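Long-range contacts in peptidyl-prolyl cis-trans isomerase FKBP13, chloroplastic (Arabidopsis thaliana, PDB 1U79), which catalyses the cis-trans isomerisation of peptidyl-proline bonds, supplies the major such activity of the chloroplast thylakoid lumen and regulates accumulation of the Rieske protein: residues E26-G30 / G73-S77; Q31-H36 / I123-A129. All blocks are in the same frame, centred on the assembly; numbering follows the deposited sequence.

Interaction 1: E26-G30 / G73-S77; sequences EAVKG and GILGS
A chi1 of -154° swings CG of L75 away from its own amide nitrogen and carries the leucine fork to loop 26-30, while the K29 chain bends at chi2 (-82°) and again at chi4, so that it passes over the same fork. The two side chains cross at about a right angle. Each methyl of L75 has its own target: CD1 lies against the loop backbone, 3.6 Å from O of A27 and 3.5 Å from N of K29, whereas CD2 meets the lysine chain. The 3.3 Å between CD2 of L75 and CG of K29 is unusually short and doubtful, K29 being exposed and its chi1 (-133°) unstaggered. In this FKBP domain the contact joins the last turn of helix 68-75 to the loop that leads into strand 32-40; no hydrogen bond links the two segments. A27 points its CB toward the helix, 4.0 Å from CD1 of L75 and 4.2 Å from CG2 of I74. The loop is pinned from outside the pair by backbone bonding of A27 with M83, a residue that also bonds to I74. Beyond its contact with L75, K29 delivers NZ to the carbonyl O of G62 in a hydrogen bond.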
loop_
_atom_site.group_PDB
_atom_site.type_symbol
_atom_site.label_atom_id
_atom_site.label_comp_id
_atom_site.label_asym_id
_atom_site.label_seq_id
_atom_site.Cartn_x
_atom_site.Cartn_y
_atom_site.Cartn_z
ATOM N N GLU A 26 -7.911 -1.916 -14.905
ATOM C CA GLU A 26 -7.106 -2.414 -13.801
ATOM C C GLU A 26 -5.661 -1.962 -13.987
ATOM O O GLU A 26 -5.254 -1.585 -15.089
ATOM C CB GLU A 26 -7.183 -3.951 -13.718
ATOM C CG GLU A 26 -6.766 -4.711 -14.964
ATOM C CD GLU A 26 -6.902 -6.212 -14.779
ATOM O OE1 GLU A 26 -7.675 -6.630 -13.898
ATOM O OE2 GLU A 26 -6.251 -6.977 -15.514
ATOM N N ALA A 27 -4.906 -1.966 -12.890
ATOM C CA ALA A 27 -3.501 -1.583 -12.910
ATOM C C ALA A 27 -2.748 -2.612 -13.746
ATOM O O ALA A 27 -3.099 -3.790 -13.756
ATOM C CB ALA A 27 -2.938 -1.558 -11.481
ATOM N N VAL A 28 -1.719 -2.163 -14.457
ATOM C CA VAL A 28 -0.927 -3.054 -15.293
ATOM C C VAL A 28 0.537 -3.128 -14.864
ATOM O O VAL A 28 1.177 -2.113 -14.593
ATOM C CB VAL A 28 -0.974 -2.622 -16.771
ATOM C CG1 VAL A 28 -2.370 -2.866 -17.349
ATOM C CG2 VAL A 28 -0.611 -1.159 -16.885
ATOM N N LYS A 29 1.046 -4.351 -14.812
ATOM C CA LYS A 29 2.424 -4.653 -14.436
ATOM C C LYS A 29 3.428 -3.817 -15.238
ATOM O O LYS A 29 3.402 -3.828 -16.472
ATOM C CB LYS A 29 2.675 -6.140 -14.710
ATOM C CG LYS A 29 3.345 -6.932 -13.605
ATOM C CD LYS A 29 4.846 -6.764 -13.596
ATOM C CE LYS A 29 5.487 -7.841 -12.727
ATOM N NZ LYS A 29 4.876 -7.919 -11.370
ATOM N N GLY A 30 4.303 -3.097 -14.540
ATOM C CA GLY A 30 5.321 -2.296 -15.207
ATOM C C GLY A 30 4.974 -0.876 -15.621
ATOM O O GLY A 30 5.830 -0.161 -16.148
ATOM N N GLY A 73 -0.701 -5.649 -3.384
ATOM C CA GLY A 73 -1.934 -5.001 -2.975
ATOM C C GLY A 73 -2.603 -4.131 -4.017
ATOM O O GLY A 73 -3.806 -3.890 -3.935
ATOM N N ILE A 74 -1.835 -3.652 -4.996
ATOM C CA ILE A 74 -2.381 -2.801 -6.044
ATOM C C ILE A 74 -2.536 -3.559 -7.364
ATOM O O ILE A 74 -3.521 -3.401 -8.079
ATOM C CB ILE A 74 -1.465 -1.581 -6.276
ATOM C CG1 ILE A 74 -1.417 -0.734 -5.006
ATOM C CG2 ILE A 74 -1.959 -0.756 -7.458
ATOM C CD1 ILE A 74 -0.320 0.330 -5.026
ATOM N N LEU A 75 -1.563 -4.401 -7.674
ATOM C CA LEU A 75 -1.590 -5.161 -8.915
ATOM C C LEU A 75 -2.377 -6.456 -8.744
ATOM O O LEU A 75 -2.852 -7.044 -9.719
ATOM C CB LEU A 75 -0.157 -5.488 -9.341
ATOM C CG LEU A 75 0.110 -5.728 -10.823
ATOM C CD1 LEU A 75 -0.298 -4.502 -11.629
ATOM C CD2 LEU A 75 1.594 -6.012 -11.016
ATOM N N GLY A 76 -2.500 -6.906 -7.501
ATOM C CA GLY A 76 -3.217 -8.140 -7.257
ATOM C C GLY A 76 -2.264 -9.286 -7.007
ATOM O O GLY A 76 -1.083 -9.211 -7.358
ATOM N N SER A 77 -2.793 -10.347 -6.408
ATOM C CA SER A 77 -2.043 -11.547 -6.059
ATOM C C SER A 77 -3.112 -12.619 -5.803
ATOM O O SER A 77 -4.290 -12.377 -6.034
ATOM C CB SER A 77 -1.245 -11.282 -4.774
ATOM O OG SER A 77 -0.327 -12.322 -4.493
#

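Interaction 2: Q31-H36 / I123-A129; sequences QLIKAH and IEYIGKA
Q31 and K128 lie obliquely across one another where two antiparallel strands of the FKBP sheet, 32-36 and 123-128, run at 161°. The amide of Q31 rests on the lysine's aliphatic stem, NE2 of Q31 coming 3.6 Å from CD of K128, while its OE1 accepts from a water that also bonds OH of Y125. Shortening Q31 to an alanine here would probably leave this water without its amide partner and uncover the K128 stem. The next bump is I33, whose CG1 sits between backbone N and carbonyl carbon (chi1 66°); the I33 and Y125 side chains cross at about a right angle, with CB of I33 3.7 Å from CE2 of Y125, an atom that CG2 and CD1 of I33 also touch. A35, on the same face, offers just a methyl, and CG2 of I123 approaches its CB to 4.3 Å. On the other face CB of H36 abuts CB of E124, and CG of K34 lies beside A129, whose CB rests against one branch of L32, 3.7 Å from CD2. The pairing slips by one residue between K34 and A35, a beta bulge that inserts I126 beside K34. At the bulge the bond from I126 N to K34 O is bent (137°), whereas K34 N reaches G127 O at 2.9 Å almost straight in line with the carbonyl.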
loop_
_atom_site.group_PDB
_atom_site.type_symbol
_atom_site.label_atom_id
_atom_site.label_comp_id
_atom_site.label_asym_id
_atom_site.label_seq_id
_atom_site.Cartn_x
_atom_site.Cartn_y
_atom_site.Cartn_z
ATOM N N GLN A 31 3.733 -0.464 -15.394
ATOM C CA GLN A 31 3.294 0.878 -15.764
ATOM C C GLN A 31 3.637 1.921 -14.704
ATOM O O GLN A 31 3.635 1.632 -13.504
ATOM C CB GLN A 31 1.783 0.879 -16.010
ATOM C CG GLN A 31 1.202 2.209 -16.468
ATOM C CD GLN A 31 -0.161 2.043 -17.145
ATOM O OE1 GLN A 31 -1.116 1.557 -16.538
ATOM N NE2 GLN A 31 -0.247 2.443 -18.412
ATOM N N LEU A 32 3.949 3.128 -15.160
ATOM C CA LEU A 32 4.259 4.225 -14.247
ATOM C C LEU A 32 2.903 4.758 -13.824
ATOM O O LEU A 32 2.120 5.202 -14.671
ATOM C CB LEU A 32 5.036 5.340 -14.960
ATOM C CG LEU A 32 5.648 6.396 -14.025
ATOM C CD1 LEU A 32 6.771 5.759 -13.230
ATOM C CD2 LEU A 32 6.184 7.582 -14.827
ATOM N N ILE A 33 2.613 4.723 -12.527
ATOM C CA ILE A 33 1.320 5.202 -12.045
ATOM C C ILE A 33 1.454 6.249 -10.955
ATOM O O ILE A 33 2.544 6.473 -10.426
ATOM C CB ILE A 33 0.474 4.048 -11.476
ATOM C CG1 ILE A 33 1.137 3.480 -10.222
ATOM C CG2 ILE A 33 0.310 2.959 -12.538
ATOM C CD1 ILE A 33 0.296 2.433 -9.488
ATOM N N LYS A 34 0.326 6.869 -10.623
ATOM C CA LYS A 34 0.260 7.896 -9.585
ATOM C C LYS A 34 -0.696 7.444 -8.496
ATOM O O LYS A 34 -1.779 6.929 -8.793
ATOM C CB LYS A 34 -0.300 9.211 -10.128
ATOM C CG LYS A 34 0.525 9.934 -11.161
ATOM C CD LYS A 34 -0.174 11.244 -11.506
ATOM C CE LYS A 34 0.605 12.066 -12.514
ATOM N NZ LYS A 34 -0.079 13.361 -12.795
ATOM N N ALA A 35 -0.314 7.661 -7.241
ATOM C CA ALA A 35 -1.181 7.294 -6.140
ATOM C C ALA A 35 -1.021 8.213 -4.947
ATOM O O ALA A 35 0.094 8.579 -4.576
ATOM C CB ALA A 35 -0.914 5.857 -5.704
ATOM N N HIS A 36 -2.150 8.609 -4.370
ATOM C CA HIS A 36 -2.124 9.411 -3.155
ATOM C C HIS A 36 -2.284 8.352 -2.075
ATOM O O HIS A 36 -2.839 7.282 -2.338
ATOM C CB HIS A 36 -3.279 10.408 -3.134
ATOM C CG HIS A 36 -2.899 11.759 -3.651
ATOM N ND1 HIS A 36 -1.960 12.552 -3.024
ATOM C CD2 HIS A 36 -3.300 12.443 -4.747
ATOM C CE1 HIS A 36 -1.800 13.665 -3.717
ATOM N NE2 HIS A 36 -2.601 13.623 -4.766
ATOM N N ILE A 123 -5.151 3.752 -0.003
ATOM C CA ILE A 123 -4.557 4.052 -1.294
ATOM C C ILE A 123 -5.564 4.570 -2.309
ATOM O O ILE A 123 -6.643 3.997 -2.492
ATOM C CB ILE A 123 -3.857 2.802 -1.881
ATOM C CG1 ILE A 123 -2.787 2.311 -0.898
ATOM C CG2 ILE A 123 -3.236 3.137 -3.239
ATOM C CD1 ILE A 123 -1.879 1.239 -1.440
ATOM N N GLU A 124 -5.196 5.668 -2.958
ATOM C CA GLU A 124 -6.016 6.262 -3.991
ATOM C C GLU A 124 -5.237 6.132 -5.290
ATOM O O GLU A 124 -4.293 6.883 -5.547
ATOM C CB GLU A 124 -6.322 7.725 -3.662
ATOM C CG GLU A 124 -7.371 7.846 -2.565
ATOM C CD GLU A 124 -7.475 9.230 -1.984
ATOM O OE1 GLU A 124 -7.727 10.190 -2.739
ATOM O OE2 GLU A 124 -7.313 9.357 -0.756
ATOM N N TYR A 125 -5.626 5.139 -6.087
ATOM C CA TYR A 125 -4.992 4.872 -7.377
ATOM C C TYR A 125 -5.593 5.839 -8.387
ATOM O O TYR A 125 -6.701 5.628 -8.889
ATOM C CB TYR A 125 -5.260 3.421 -7.799
ATOM C CG TYR A 125 -4.725 3.047 -9.170
ATOM C CD1 TYR A 125 -5.354 2.063 -9.934
ATOM C CD2 TYR A 125 -3.603 3.687 -9.711
ATOM C CE1 TYR A 125 -4.891 1.728 -11.207
ATOM C CE2 TYR A 125 -3.128 3.357 -10.983
ATOM C CZ TYR A 125 -3.783 2.376 -11.723
ATOM O OH TYR A 125 -3.330 2.049 -12.974
ATOM N N ILE A 126 -4.868 6.915 -8.665
ATOM C CA ILE A 126 -5.319 7.937 -9.605
ATOM C C ILE A 126 -5.313 7.423 -11.038
ATOM O O ILE A 126 -6.193 7.757 -11.833
ATOM C CB ILE A 126 -4.419 9.189 -9.525
ATOM C CG1 ILE A 126 -4.294 9.633 -8.066
ATOM C CG2 ILE A 126 -5.019 10.330 -10.365
ATOM C CD1 ILE A 126 -5.624 10.001 -7.430
ATOM N N GLY A 127 -4.319 6.605 -11.358
ATOM C CA GLY A 127 -4.207 6.055 -12.698
ATOM C C GLY A 127 -2.773 6.140 -13.187
ATOM O O GLY A 127 -1.857 6.353 -12.391
ATOM N N LYS A 128 -2.566 5.981 -14.491
ATOM C CA LYS A 128 -1.213 6.045 -15.034
ATOM C C LYS A 128 -0.675 7.461 -14.987
ATOM O O LYS A 128 -1.439 8.423 -15.002
ATOM C CB LYS A 128 -1.174 5.517 -16.473
ATOM C CG LYS A 128 -2.156 6.163 -17.418
ATOM C CD LYS A 128 -2.105 5.478 -18.777
ATOM C CE LYS A 128 -3.208 5.974 -19.694
ATOM N NZ LYS A 128 -3.241 5.199 -20.968
ATOM N N ALA A 129 0.648 7.576 -14.928
ATOM C CA ALA A 129 1.325 8.869 -14.863
ATOM C C ALA A 129 1.450 9.517 -16.235
ATOM O O ALA A 129 1.424 10.761 -16.310
ATOM C CB ALA A 129 2.703 8.696 -14.238
HETATM O O HOH W 1 -1.378 0.569 -13.997
#

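Interactions 1 and 2 are continuous along the chain, since G30 is followed directly by Q31, and their segments alternate in sequence, so that consecutive pieces of chain meet first helix 68-75 and then strand 119-128. Their centres lie 11 Å apart, and the two contacts touch at two places: CA of A27 is 3.6 Å from OH of Y125, and CD1 of I74 is 4.0 Å from CD1 of I123. A27 and I74 thus face both the loop-helix contact and the strand pair. I123 also packs on W70 of helix 68-75; in FKBPs the equivalent tryptophan forms the floor of the proline-binding pocket, so the I123 end of interaction 2 probably lies behind that pocket.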